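Local atomic coordinates of phosphoribosylformylglycinamidine synthase 2 (Thermus thermophilus, PDB entry 3VIU), a protein that carries the N- and C-terminal domains of the AIR synthase related (PurM-like) family twice in one chain, and binds ADP and magnesium. Residues Ala69-Val74 with Ala79-Ile84. Residues are numbered along the deposited sequence; the frame is centred on the assembly and turned at random.
Sequences AGVVRV and AVAFKI. With ADP (adenosine-5'-diphosphate), chain B.
K83 and A69 meet CB to CB, 4.1 Å apart, at the open end of the antiparallel hairpin of strands 70-75 and 78-86, from which the K83 side chain reaches the bound ADP. From that CB the lysine runs out straight: CG is anti to the backbone N (chi1 -180°) and every later torsion stays extended, which carries the tip away from A69. K83 CE comes within 4.0 Å of ADP O2B, and K83 NZ donates two hydrogen bonds, to ADP O2B at 2.7 Å and to the bridging ADP O3A at 3.1 Å. D109 and E85 lie near the same ammonium as long, weak ion pairs.

Behind the lysine, G70 and F82 exchange two backbone hydrogen bonds, and V72 and V80 exchange two more. V72 CG1 touches the edge of the F82 ring at CE1, near the ring plane, on the face that packs against strand 479-488. Beyond the last bridge, V74 turns toward the partner strand, and V74 CG1 meets V80 CG2 at 3.4 Å with the two side chains roughly at right angles. On the other face V71 spreads its methyls, CG1 to A79 CB and CG2 to A81 CB.

The ladder between the two segments ends at the G70-F82 pair, so K83 leaves the hairpin just beyond the last paired residue, and its extended chain delivers a positive charge that probably offsets the negative charge of the diphosphate.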
loop_
_atom_site.group_PDB
_atom_site.type_symbol
_atom_site.label_atom_id
_atom_site.label_comp_id
_atom_site.label_asym_id
_atom_site.label_seq_id
_atom_site.Cartn_x
_atom_site.Cartn_y
_atom_site.Cartn_z
ATOM N N ALA A 69 -9.896 -7.531 -4.006
ATOM C CA ALA A 69 -9.619 -6.400 -3.130
ATOM C C ALA A 69 -10.497 -6.451 -1.892
ATOM O O ALA A 69 -11.480 -7.199 -1.849
ATOM C CB ALA A 69 -9.835 -5.087 -3.868
ATOM N N GLY A 70 -10.123 -5.662 -0.882
ATOM C CA GLY A 70 -10.886 -5.594 0.347
ATOM C C GLY A 70 -11.884 -4.454 0.245
ATOM O O GLY A 70 -11.612 -3.437 -0.390
ATOM N N VAL A 71 -13.051 -4.622 0.856
ATOM C CA VAL A 71 -14.078 -3.596 0.808
ATOM C C VAL A 71 -14.638 -3.349 2.192
ATOM O O VAL A 71 -14.932 -4.286 2.926
ATOM C CB VAL A 71 -15.251 -4.011 -0.108
ATOM C CG1 VAL A 71 -16.166 -2.803 -0.365
ATOM C CG2 VAL A 71 -14.717 -4.591 -1.408
ATOM N N VAL A 72 -14.778 -2.078 2.544
ATOM C CA VAL A 72 -15.323 -1.704 3.838
ATOM C C VAL A 72 -16.460 -0.719 3.628
ATOM O O VAL A 72 -16.516 -0.022 2.612
ATOM C CB VAL A 72 -14.257 -1.043 4.741
ATOM C CG1 VAL A 72 -13.099 -2.000 4.958
ATOM C CG2 VAL A 72 -13.782 0.269 4.125
ATOM N N ARG A 73 -17.368 -0.676 4.594
ATOM C CA ARG A 73 -18.514 0.223 4.548
ATOM C C ARG A 73 -18.076 1.595 5.055
ATOM O O ARG A 73 -17.359 1.682 6.053
ATOM C CB ARG A 73 -19.627 -0.334 5.441
ATOM C CG ARG A 73 -20.881 0.499 5.484
ATOM C CD ARG A 73 -22.085 -0.401 5.361
ATOM N NE ARG A 73 -22.261 -1.266 6.518
ATOM C CZ ARG A 73 -23.034 -2.345 6.521
ATOM N NH1 ARG A 73 -23.691 -2.689 5.423
ATOM N NH2 ARG A 73 -23.166 -3.069 7.625
ATOM N N VAL A 74 -18.492 2.662 4.375
ATOM C CA VAL A 74 -18.117 4.003 4.806
ATOM C C VAL A 74 -19.335 4.850 5.163
ATOM O O VAL A 74 -19.196 5.980 5.637
ATOM C CB VAL A 74 -17.266 4.737 3.740
ATOM C CG1 VAL A 74 -16.043 3.894 3.380
ATOM C CG2 VAL A 74 -18.094 5.029 2.510
ATOM N N ALA A 79 -19.420 2.418 -0.102
ATOM C CA ALA A 79 -18.411 1.452 0.324
ATOM C C ALA A 79 -17.103 1.835 -0.358
ATOM O O ALA A 79 -17.097 2.597 -1.332
ATOM C CB ALA A 79 -18.823 0.039 -0.086
ATOM N N VAL A 80 -15.993 1.319 0.157
ATOM C CA VAL A 80 -14.693 1.608 -0.420
ATOM C C VAL A 80 -13.865 0.339 -0.568
ATOM O O VAL A 80 -13.695 -0.427 0.383
ATOM C CB VAL A 80 -13.909 2.632 0.438
ATOM C CG1 VAL A 80 -12.458 2.697 -0.004
ATOM C CG2 VAL A 80 -14.539 4.000 0.301
ATOM N N ALA A 81 -13.371 0.115 -1.778
ATOM C CA ALA A 81 -12.543 -1.040 -2.047
ATOM C C ALA A 81 -11.113 -0.539 -2.127
ATOM O O ALA A 81 -10.863 0.567 -2.605
ATOM C CB ALA A 81 -12.943 -1.682 -3.367
ATOM N N PHE A 82 -10.171 -1.331 -1.637
ATOM C CA PHE A 82 -8.779 -0.941 -1.722
ATOM C C PHE A 82 -7.864 -2.133 -1.550
ATOM O O PHE A 82 -8.273 -3.190 -1.073
ATOM C CB PHE A 82 -8.441 0.161 -0.706
ATOM C CG PHE A 82 -8.586 -0.253 0.734
ATOM C CD1 PHE A 82 -9.841 -0.448 1.299
ATOM C CD2 PHE A 82 -7.465 -0.409 1.538
ATOM C CE1 PHE A 82 -9.972 -0.788 2.647
ATOM C CE2 PHE A 82 -7.587 -0.746 2.887
ATOM C CZ PHE A 82 -8.842 -0.935 3.440
ATOM N N LYS A 83 -6.618 -1.950 -1.960
ATOM C CA LYS A 83 -5.627 -3.004 -1.878
ATOM C C LYS A 83 -4.280 -2.449 -2.315
ATOM O O LYS A 83 -4.209 -1.413 -2.984
ATOM C CB LYS A 83 -6.027 -4.154 -2.799
ATOM C CG LYS A 83 -5.067 -5.317 -2.798
ATOM C CD LYS A 83 -5.353 -6.217 -3.979
ATOM C CE LYS A 83 -4.268 -7.246 -4.164
ATOM N NZ LYS A 83 -4.459 -7.949 -5.455
ATOM N N ILE A 84 -3.216 -3.140 -1.931
ATOM C CA ILE A 84 -1.873 -2.730 -2.300
ATOM C C ILE A 84 -1.190 -3.928 -2.953
ATOM O O ILE A 84 -1.368 -5.068 -2.521
ATOM C CB ILE A 84 -1.085 -2.229 -1.057
ATOM C CG1 ILE A 84 0.232 -1.590 -1.491
ATOM C CG2 ILE A 84 -0.833 -3.374 -0.094
ATOM C CD1 ILE A 84 0.989 -0.952 -0.346
HETATM P PB ADP B . -3.782 -10.352 -7.843
HETATM O O1B ADP B . -2.812 -11.315 -8.436
HETATM O O2B ADP B . -3.043 -8.945 -7.585
HETATM O O3B ADP B . -5.067 -10.155 -8.918
HETATM P PA ADP B . -3.337 -11.967 -5.689
HETATM O O1A ADP B . -3.599 -13.348 -6.180
HETATM O O2A ADP B . -1.796 -11.581 -6.015
HETATM O O3A ADP B . -4.368 -10.919 -6.421
HETATM O "O5'" ADP B . -3.540 -11.844 -4.073
HETATM C "C5'" ADP B . -4.065 -13.083 -3.557
HETATM C "C4'" ADP B . -5.226 -12.876 -2.540
HETATM O "O4'" ADP B . -4.746 -13.009 -1.163
HETATM C "C3'" ADP B . -5.901 -11.483 -2.612
HETATM O "O3'" ADP B . -7.291 -11.606 -2.284
HETATM C "C2'" ADP B . -5.121 -10.662 -1.585
HETATM O "O2'" ADP B . -5.875 -9.551 -1.092
HETATM C "C1'" ADP B . -4.781 -11.694 -0.506
HETATM N N9 ADP B . -3.494 -11.398 0.140
HETATM C C8 ADP B . -2.252 -11.621 -0.385
HETATM N N7 ADP B . -1.329 -11.246 0.453
HETATM C C5 ADP B . -1.910 -10.758 1.568
HETATM C C6 ADP B . -1.438 -10.216 2.792
HETATM N N6 ADP B . -0.081 -10.103 3.033
HETATM N N1 ADP B . -2.340 -9.815 3.715
HETATM C C2 ADP B . -3.661 -9.915 3.501
HETATM N N3 ADP B . -4.145 -10.419 2.364
HETATM C C4 ADP B . -3.318 -10.847 1.385
#